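Long-range contacts in necrotic enteritis toxin B (Clostridium perfringens, PDB 4I0N), which probably forms membrane pores as a beta-pore-forming toxin with the alpha-hemolysin fold: residues K74-M79 and I251-T256; Q191-S196 and N205-R210. All coordinates share one frame; numbering follows the deposited sequence.

From the N terminus the chain first reaches residues 74-79, at the start of strand 76-92; it returns 172 residues later as 251-256, at the last part of strand 236-255, and interaction 1 pairs the two as antiparallel neighbours. Nested within that large loop, interaction 2 closes a much shorter one, joining 191-196 to 205-210 in the irregular segment between strand 165-172 and helix 214-217. The two contacts touch directly: Leu-252 and the backbone of Gly-77 and Lys-78 pack against Phe-206. The loop segments of interaction 2 thus pack on the sheet in which interaction 1 pairs two strands, far from the centre of the chain.

Interaction 1: residues K74-M79 and I251-T256; sequences KYYGKM and ILNWET
The carbonyl oxygen of Tyr-75 is gripped by two donors: Trp-254 N at 3.0 Å, and a water whose oxygen lies 2.8 Å from Tyr-75 O. The same water also donates to Asn-253 OD1, bridging that side chain to the backbone just ahead of strand 76-79. This is antiparallel beta pairing within the alpha-hemolysin fold, in a sheet that probably belongs to the membrane-facing rim domain of this toxin family; strands 76-79 and 251-255 run at 172°. Gly-77 and Leu-252 form the hydrogen-bonded pair, with Gly-77 N to Leu-252 O at 2.9 Å and Leu-252 N to Gly-77 O at 2.8 Å; CA-H...O contacts from Tyr-76 and Ile-251 reinforce the same two carbonyls. Tyr-76 with Asn-253 and Lys-78 with Ile-251 are non-hydrogen-bonded pairs whose side chains share one face of the sheet, whereas Leu-252 points to the other.

On the first face, chi1 of 178° sets CG of Tyr-76 anti to the backbone N, and the ring leans across toward Asn-253 and Ile-251. Asn-253 OD1 meets its edge in plane, 3.4 Å from CD1, and the amide is turned 56° from the ring. Ile-251 CG2 approaches CE1 of Tyr-76 obliquely, while Ile-251 CG1 runs beside Lys-78 CG. At the end of the pairing, Trp-254 also packs edge-to-face with Trp-259 of the next strand. Lys-74 CG lies over the centre of one face of the Tyr-75 ring and Trp-254 CB at its edge, and Tyr-75 CD1 touches Trp-254 CD1 at 3.5 Å.

Interaction 2: residues Q191-S196 and N205-R210; sequences QLFMKS and NFTDDR
The side chain of Asn-205 lies alongside the backbone of Ser-196 and clasps it with both polar atoms of its amide: OD1 accepts from Ser-196 N at 2.8 Å, and ND2 donates to Ser-196 O at 2.9 Å. The second bond is the straighter, 164° at the hydrogen, and Ser-196 O lies almost in the amide plane, so the paired bonds fix the rotation of the group. Chi1 of -160° sets CG anti to the backbone N, and the amide beyond it meets Ser-196, with OD1 also against Lys-195 CB.

One residue back, Lys-195 N donates to Asn-205 O at 2.9 Å, approaching from above the carbonyl plane. Met-194 and Phe-206 form a single backbone bridge, linking two loop segments without building a regular sheet. Next to this bridge, Phe-193 O accepts Thr-207 N at 2.9 Å and, weakly, Thr-207 OG1, while Phe-206 CA-H also points to this oxygen. Thr-207 OG1 lies near the plane of the Phe-193 ring, at its edge, and Leu-192 CG rests over one face of that ring toward the rim.

The extended Lys-195 chain passes Phe-206 O at CD and crosses obliquely to Asp-208, where NZ forms a salt bridge with OD1 at 3.1 Å, on the syn side of the carboxylate; its bond to OD2 is weak.

Both segments belong to the irregular chain between strand 165-172 and helix 214-217, probably part of the family's rim domain. They lie against the strands: Phe-193 and Phe-206 pack on Met-79 of strand 76-92, Asn-205 and Phe-206 on Leu-252 of strand 236-255, and Met-194 and Asn-205 on Trp-259 of strand 258-279.

Interaction 1: residues K74-M79 and I251-T256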
ATOM      1  N   LYS A  74      -7.141  27.696  22.091  1.00 19.49           N
ATOM      2  CA  LYS A  74      -7.447  28.974  21.455  1.00 19.89           C
ATOM      3  C   LYS A  74      -6.386  29.430  20.447  1.00 19.19           C
ATOM      4  O   LYS A  74      -6.726  29.837  19.339  1.00 19.68           O
ATOM      5  CB  LYS A  74      -7.681  30.072  22.503  1.00 20.26           C
ATOM      6  CG  LYS A  74      -8.122  31.389  21.897  1.00 23.25           C
ATOM      7  CD  LYS A  74      -8.858  32.225  22.932  1.00 26.61           C
ATOM      8  CE  LYS A  74      -9.096  33.639  22.422  1.00 31.18           C
ATOM      9  NZ  LYS A  74     -10.051  33.665  21.292  1.00 34.16           N
ATOM     10  N   TYR A  75      -5.111  29.368  20.839  1.00 18.87           N
ATOM     11  CA  TYR A  75      -4.025  29.948  20.024  1.00 18.63           C
ATOM     12  C   TYR A  75      -3.110  28.933  19.330  1.00 17.54           C
ATOM     13  O   TYR A  75      -2.129  29.310  18.698  1.00 17.03           O
ATOM     14  CB  TYR A  75      -3.175  30.869  20.894  1.00 19.21           C
ATOM     15  CG  TYR A  75      -3.965  32.005  21.514  1.00 22.07           C
ATOM     16  CD1 TYR A  75      -4.421  33.067  20.733  1.00 24.71           C
ATOM     17  CD2 TYR A  75      -4.244  32.016  22.870  1.00 24.59           C
ATOM     18  CE1 TYR A  75      -5.138  34.119  21.286  1.00 27.48           C
ATOM     19  CE2 TYR A  75      -4.964  33.075  23.441  1.00 26.44           C
ATOM     20  CZ  TYR A  75      -5.407  34.109  22.639  1.00 27.60           C
ATOM     21  OH  TYR A  75      -6.106  35.148  23.198  1.00 30.59           O
ATOM     22  N   TYR A  76      -3.425  27.653  19.465  1.00 16.93           N
ATOM     23  CA  TYR A  76      -2.528  26.592  19.021  1.00 16.47           C
ATOM     24  C   TYR A  76      -3.317  25.398  18.482  1.00 15.49           C
ATOM     25  O   TYR A  76      -4.363  25.034  19.021  1.00 15.36           O
ATOM     26  CB  TYR A  76      -1.611  26.168  20.181  1.00 17.37           C
ATOM     27  CG  TYR A  76      -0.675  25.038  19.831  1.00 19.56           C
ATOM     28  CD1 TYR A  76       0.541  25.292  19.194  1.00 21.46           C
ATOM     29  CD2 TYR A  76      -1.019  23.712  20.119  1.00 21.42           C
ATOM     30  CE1 TYR A  76       1.399  24.243  18.860  1.00 23.23           C
ATOM     31  CE2 TYR A  76      -0.176  22.666  19.789  1.00 22.44           C
ATOM     32  CZ  TYR A  76       1.035  22.944  19.163  1.00 22.20           C
ATOM     33  OH  TYR A  76       1.871  21.900  18.832  1.00 24.72           O
ATOM     34  N   GLY A  77      -2.809  24.783  17.418  1.00 14.36           N
ATOM     35  CA  GLY A  77      -3.434  23.570  16.914  1.00 13.71           C
ATOM     36  C   GLY A  77      -2.385  22.629  16.372  1.00 13.44           C
ATOM     37  O   GLY A  77      -1.359  23.071  15.864  1.00 12.28           O
ATOM     38  N   LYS A  78      -2.647  21.331  16.505  1.00 12.78           N
ATOM     39  CA  LYS A  78      -1.819  20.318  15.862  1.00 13.42           C
ATOM     40  C   LYS A  78      -2.669  19.251  15.218  1.00 12.87           C
ATOM     41  O   LYS A  78      -3.548  18.646  15.857  1.00 13.42           O
ATOM     42  CB  LYS A  78      -0.826  19.672  16.831  1.00 14.52           C
ATOM     43  CG  LYS A  78       0.044  18.592  16.141  1.00 15.94           C
ATOM     44  CD  LYS A  78       1.142  18.071  17.029  1.00 23.26           C
ATOM     45  CE  LYS A  78       0.621  16.986  17.942  1.00 26.84           C
ATOM     46  NZ  LYS A  78       1.766  16.357  18.625  1.00 31.31           N
ATOM     47  N   MET A  79      -2.396  19.026  13.939  1.00 11.97           N
ATOM     48  CA  MET A  79      -3.029  17.953  13.183  1.00 11.37           C
ATOM     49  C   MET A  79      -1.964  16.952  12.770  1.00 10.56           C
ATOM     50  O   MET A  79      -1.067  17.283  11.985  1.00 10.70           O
ATOM     51  CB  MET A  79      -3.721  18.535  11.945  1.00 10.86           C
ATOM     52  CG  MET A  79      -4.274  17.457  10.975  1.00 10.32           C
ATOM     53  SD  MET A  79      -5.085  18.285   9.590  1.00 15.65           S
ATOM     54  CE  MET A  79      -5.044  17.018   8.324  1.00 13.06           C
ATOM     55  N   ILE A 251       1.013  22.127  12.212  1.00 11.79           N
ATOM     56  CA  ILE A 251       0.871  22.915  13.439  1.00 13.22           C
ATOM     57  C   ILE A 251       0.447  24.343  13.094  1.00 13.43           C
ATOM     58  O   ILE A 251       1.006  24.965  12.181  1.00 12.88           O
ATOM     59  CB  ILE A 251       2.212  22.950  14.219  1.00 13.33           C
ATOM     60  CG1 ILE A 251       2.604  21.542  14.678  1.00 16.64           C
ATOM     61  CG2 ILE A 251       2.126  23.886  15.428  1.00 15.91           C
ATOM     62  CD1 ILE A 251       4.135  21.358  14.882  1.00 22.18           C
ATOM     63  N   LEU A 252      -0.541  24.847  13.835  1.00 13.72           N
ATOM     64  CA  LEU A 252      -1.017  26.223  13.699  1.00 14.18           C
ATOM     65  C   LEU A 252      -0.685  27.002  14.960  1.00 14.91           C
ATOM     66  O   LEU A 252      -0.933  26.523  16.075  1.00 14.60           O
ATOM     67  CB  LEU A 252      -2.538  26.268  13.510  1.00 14.57           C
ATOM     68  CG  LEU A 252      -3.087  25.703  12.198  1.00 14.12           C
ATOM     69  CD1 LEU A 252      -4.617  25.633  12.240  1.00 15.56           C
ATOM     70  CD2 LEU A 252      -2.566  26.488  10.996  1.00 15.95           C
ATOM     71  N   ASN A 253      -0.091  28.175  14.769  1.00 15.64           N
ATOM     72  CA  ASN A 253       0.168  29.132  15.851  1.00 17.01           C
ATOM     73  C   ASN A 253      -0.448  30.488  15.511  1.00 17.69           C
ATOM     74  O   ASN A 253      -0.234  31.037  14.421  1.00 16.29           O
ATOM     75  CB  ASN A 253       1.675  29.320  16.080  1.00 17.56           C
ATOM     76  CG  ASN A 253       2.346  28.107  16.682  1.00 19.69           C
ATOM     77  OD1 ASN A 253       2.270  27.879  17.886  1.00 24.04           O
ATOM     78  ND2 ASN A 253       3.047  27.340  15.854  1.00 21.35           N
ATOM     79  N   TRP A 254      -1.203  31.045  16.454  1.00 19.18           N
ATOM     80  CA  TRP A 254      -1.784  32.363  16.262  1.00 20.55           C
ATOM     81  C   TRP A 254      -0.723  33.442  16.462  1.00 22.01           C
ATOM     82  O   TRP A 254      -0.050  33.478  17.503  1.00 22.53           O
ATOM     83  CB  TRP A 254      -2.961  32.588  17.223  1.00 20.67           C
ATOM     84  CG  TRP A 254      -3.573  33.955  17.092  1.00 21.37           C
ATOM     85  CD1 TRP A 254      -3.431  35.001  17.965  1.00 21.58           C
ATOM     86  CD2 TRP A 254      -4.397  34.438  16.018  1.00 21.18           C
ATOM     87  NE1 TRP A 254      -4.125  36.092  17.507  1.00 21.99           N
ATOM     88  CE2 TRP A 254      -4.724  35.778  16.317  1.00 21.55           C
ATOM     89  CE3 TRP A 254      -4.888  33.867  14.833  1.00 20.90           C
ATOM     90  CZ2 TRP A 254      -5.530  36.556  15.482  1.00 21.91           C
ATOM     91  CZ3 TRP A 254      -5.692  34.640  14.004  1.00 21.03           C
ATOM     92  CH2 TRP A 254      -6.002  35.973  14.333  1.00 21.11           C
ATOM     93  N   GLU A 255      -0.578  34.317  15.470  1.00 22.77           N
ATOM     94  CA  GLU A 255       0.431  35.381  15.517  1.00 24.25           C
ATOM     95  C   GLU A 255      -0.189  36.769  15.463  1.00 25.09           C
ATOM     96  O   GLU A 255      -0.096  37.489  14.458  1.00 24.94           O
ATOM     97  CB  GLU A 255       1.480  35.186  14.428  1.00 24.18           C
ATOM     98  CG  GLU A 255       2.223  33.876  14.582  1.00 26.43           C
ATOM     99  CD  GLU A 255       3.521  33.828  13.825  1.00 31.18           C
ATOM    100  OE1 GLU A 255       3.718  34.648  12.888  1.00 34.49           O
ATOM    101  OE2 GLU A 255       4.343  32.945  14.155  1.00 32.10           O
ATOM    102  N   THR A 256      -0.825  37.117  16.578  1.00 25.92           N
ATOM    103  CA  THR A 256      -1.455  38.423  16.815  1.00 27.16           C
ATOM    104  C   THR A 256      -2.622  38.754  15.884  1.00 26.76           C
ATOM    105  O   THR A 256      -3.724  39.023  16.355  1.00 27.71           O
ATOM    106  CB  THR A 256      -0.426  39.568  16.854  1.00 28.09           C
ATOM    107  OG1 THR A 256       0.678  39.166  17.669  1.00 29.96           O
ATOM    108  CG2 THR A 256      -1.056  40.846  17.427  1.00 30.25           C
TER
HETATM  109  O   HOH W   1       0.568  29.385  19.560  1.00 15.98           O

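Interaction 2: residues Q191-S196 and N205-R210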
ATOM      1  N   GLN A 191       0.174  26.860   4.456  1.00 14.93           N
ATOM      2  CA  GLN A 191      -1.282  26.888   4.617  1.00 14.87           C
ATOM      3  C   GLN A 191      -1.950  25.530   4.379  1.00 14.14           C
ATOM      4  O   GLN A 191      -3.178  25.445   4.326  1.00 14.48           O
ATOM      5  CB  GLN A 191      -1.869  27.972   3.695  1.00 15.49           C
ATOM      6  CG  GLN A 191      -1.525  29.381   4.164  1.00 15.55           C
ATOM      7  CD  GLN A 191      -1.731  30.395   3.081  1.00 18.20           C
ATOM      8  OE1 GLN A 191      -2.783  31.048   3.017  1.00 18.43           O
ATOM      9  NE2 GLN A 191      -0.748  30.522   2.197  1.00 16.34           N
ATOM     10  N   LEU A 192      -1.135  24.485   4.230  1.00 13.31           N
ATOM     11  CA  LEU A 192      -1.581  23.108   3.928  1.00 13.88           C
ATOM     12  C   LEU A 192      -3.015  22.737   4.348  1.00 13.81           C
ATOM     13  O   LEU A 192      -3.857  22.457   3.488  1.00 14.94           O
ATOM     14  CB  LEU A 192      -0.568  22.109   4.506  1.00 13.87           C
ATOM     15  CG  LEU A 192      -0.560  20.650   4.052  1.00 12.98           C
ATOM     16  CD1 LEU A 192      -0.419  20.550   2.557  1.00 13.19           C
ATOM     17  CD2 LEU A 192       0.580  19.914   4.762  1.00 15.04           C
ATOM     18  N   PHE A 193      -3.297  22.714   5.652  1.00 13.60           N
ATOM     19  CA  PHE A 193      -4.641  22.345   6.116  1.00 13.79           C
ATOM     20  C   PHE A 193      -5.270  23.433   6.959  1.00 14.30           C
ATOM     21  O   PHE A 193      -6.098  23.158   7.827  1.00 14.80           O
ATOM     22  CB  PHE A 193      -4.637  21.016   6.899  1.00 13.85           C
ATOM     23  CG  PHE A 193      -3.960  19.870   6.172  1.00 13.09           C
ATOM     24  CD1 PHE A 193      -4.484  19.370   4.981  1.00 13.05           C
ATOM     25  CD2 PHE A 193      -2.821  19.268   6.716  1.00 12.94           C
ATOM     26  CE1 PHE A 193      -3.874  18.300   4.327  1.00 13.40           C
ATOM     27  CE2 PHE A 193      -2.197  18.207   6.067  1.00 12.04           C
ATOM     28  CZ  PHE A 193      -2.727  17.723   4.864  1.00 14.06           C
ATOM     29  N   MET A 194      -4.899  24.673   6.673  1.00 14.80           N
ATOM     30  CA  MET A 194      -5.417  25.838   7.402  1.00 15.48           C
ATOM     31  C   MET A 194      -6.806  26.221   6.893  1.00 16.64           C
ATOM     32  O   MET A 194      -6.969  26.586   5.720  1.00 16.63           O
ATOM     33  CB  MET A 194      -4.431  27.001   7.253  1.00 15.76           C
ATOM     34  CG  MET A 194      -4.822  28.279   8.019  1.00 16.66           C
ATOM     35  SD  MET A 194      -3.796  29.704   7.587  1.00 17.21           S
ATOM     36  CE  MET A 194      -2.226  29.251   8.352  1.00 16.47           C
ATOM     37  N   LYS A 195      -7.808  26.129   7.760  1.00 17.05           N
ATOM     38  CA  LYS A 195      -9.199  26.440   7.369  1.00 18.75           C
ATOM     39  C   LYS A 195      -9.404  27.942   7.147  1.00 19.84           C
ATOM     40  O   LYS A 195     -10.000  28.353   6.139  1.00 20.56           O
ATOM     41  CB  LYS A 195     -10.176  25.884   8.412  1.00 18.99           C
ATOM     42  CG  LYS A 195     -11.654  25.972   8.065  1.00 22.85           C
ATOM     43  CD  LYS A 195     -12.454  25.218   9.120  1.00 26.47           C
ATOM     44  CE  LYS A 195     -13.951  25.300   8.864  1.00 31.22           C
ATOM     45  NZ  LYS A 195     -14.690  24.337   9.743  1.00 33.55           N
ATOM     46  N   SER A 196      -8.884  28.758   8.068  1.00 20.30           N
ATOM     47  CA  SER A 196      -8.978  30.222   7.969  1.00 20.41           C
ATOM     48  C   SER A 196      -7.687  30.917   8.395  1.00 20.35           C
ATOM     49  O   SER A 196      -7.067  30.538   9.381  1.00 19.33           O
ATOM     50  CB  SER A 196     -10.141  30.756   8.827  1.00 21.56           C
ATOM     51  OG  SER A 196     -10.200  32.169   8.776  1.00 21.68           O
ATOM     52  N   ASN A 205      -9.500  24.918  13.507  1.00 16.86           N
ATOM     53  CA  ASN A 205      -9.005  25.648  12.334  1.00 16.16           C
ATOM     54  C   ASN A 205      -8.300  24.799  11.280  1.00 15.88           C
ATOM     55  O   ASN A 205      -7.511  25.316  10.491  1.00 14.68           O
ATOM     56  CB  ASN A 205      -8.110  26.834  12.717  1.00 16.23           C
ATOM     57  CG  ASN A 205      -8.007  27.858  11.579  1.00 16.53           C
ATOM     58  OD1 ASN A 205      -8.958  28.014  10.810  1.00 18.23           O
ATOM     59  ND2 ASN A 205      -6.865  28.536  11.457  1.00 16.19           N
ATOM     60  N   PHE A 206      -8.607  23.505  11.272  1.00 15.17           N
ATOM     61  CA  PHE A 206      -8.074  22.598  10.281  1.00 15.25           C
ATOM     62  C   PHE A 206      -9.151  22.220   9.272  1.00 16.56           C
ATOM     63  O   PHE A 206     -10.349  22.215   9.598  1.00 17.11           O
ATOM     64  CB  PHE A 206      -7.519  21.348  10.970  1.00 14.89           C
ATOM     65  CG  PHE A 206      -6.323  21.625  11.838  1.00 14.28           C
ATOM     66  CD1 PHE A 206      -5.095  21.957  11.265  1.00 12.90           C
ATOM     67  CD2 PHE A 206      -6.419  21.531  13.228  1.00 13.59           C
ATOM     68  CE1 PHE A 206      -3.976  22.212  12.061  1.00 12.88           C
ATOM     69  CE2 PHE A 206      -5.309  21.799  14.039  1.00 14.25           C
ATOM     70  CZ  PHE A 206      -4.089  22.134  13.461  1.00 12.57           C
ATOM     71  N   THR A 207      -8.715  21.928   8.046  1.00 16.32           N
ATOM     72  CA  THR A 207      -9.598  21.438   6.977  1.00 17.57           C
ATOM     73  C   THR A 207     -10.567  20.360   7.497  1.00 18.28           C
ATOM     74  O   THR A 207     -10.139  19.396   8.131  1.00 18.22           O
ATOM     75  CB  THR A 207      -8.736  20.858   5.818  1.00 17.30           C
ATOM     76  OG1 THR A 207      -7.774  21.835   5.428  1.00 16.47           O
ATOM     77  CG2 THR A 207      -9.585  20.480   4.607  1.00 17.29           C
ATOM     78  N   ASP A 208     -11.865  20.527   7.230  1.00 19.84           N
ATOM     79  CA  ASP A 208     -12.880  19.509   7.556  1.00 20.60           C
ATOM     80  C   ASP A 208     -12.591  18.185   6.858  1.00 19.84           C
ATOM     81  O   ASP A 208     -12.063  18.187   5.743  1.00 18.56           O
ATOM     82  CB  ASP A 208     -14.274  19.992   7.128  1.00 22.29           C
ATOM     83  CG  ASP A 208     -14.742  21.202   7.912  1.00 27.13           C
ATOM     84  OD1 ASP A 208     -14.297  21.369   9.069  1.00 31.42           O
ATOM     85  OD2 ASP A 208     -15.565  21.991   7.369  1.00 32.63           O
ATOM     86  N   ASP A 209     -12.954  17.071   7.497  1.00 18.98           N
ATOM     87  CA  ASP A 209     -12.768  15.727   6.918  1.00 19.04           C
ATOM     88  C   ASP A 209     -13.298  15.577   5.506  1.00 19.49           C
ATOM     89  O   ASP A 209     -12.641  14.980   4.670  1.00 19.15           O
ATOM     90  CB  ASP A 209     -13.422  14.634   7.759  1.00 19.66           C
ATOM     91  CG  ASP A 209     -12.578  14.194   8.938  1.00 19.97           C
ATOM     92  OD1 ASP A 209     -11.335  14.090   8.840  1.00 19.65           O
ATOM     93  OD2 ASP A 209     -13.193  13.927   9.976  1.00 23.02           O
ATOM     94  N   ARG A 210     -14.505  16.091   5.251  1.00 20.07           N
ATOM     95  CA  ARG A 210     -15.117  15.973   3.917  1.00 20.68           C
ATOM     96  C   ARG A 210     -14.347  16.723   2.814  1.00 20.38           C
ATOM     97  O   ARG A 210     -14.549  16.446   1.618  1.00 20.40           O
ATOM     98  CB  ARG A 210     -16.583  16.430   3.964  1.00 21.53           C
TER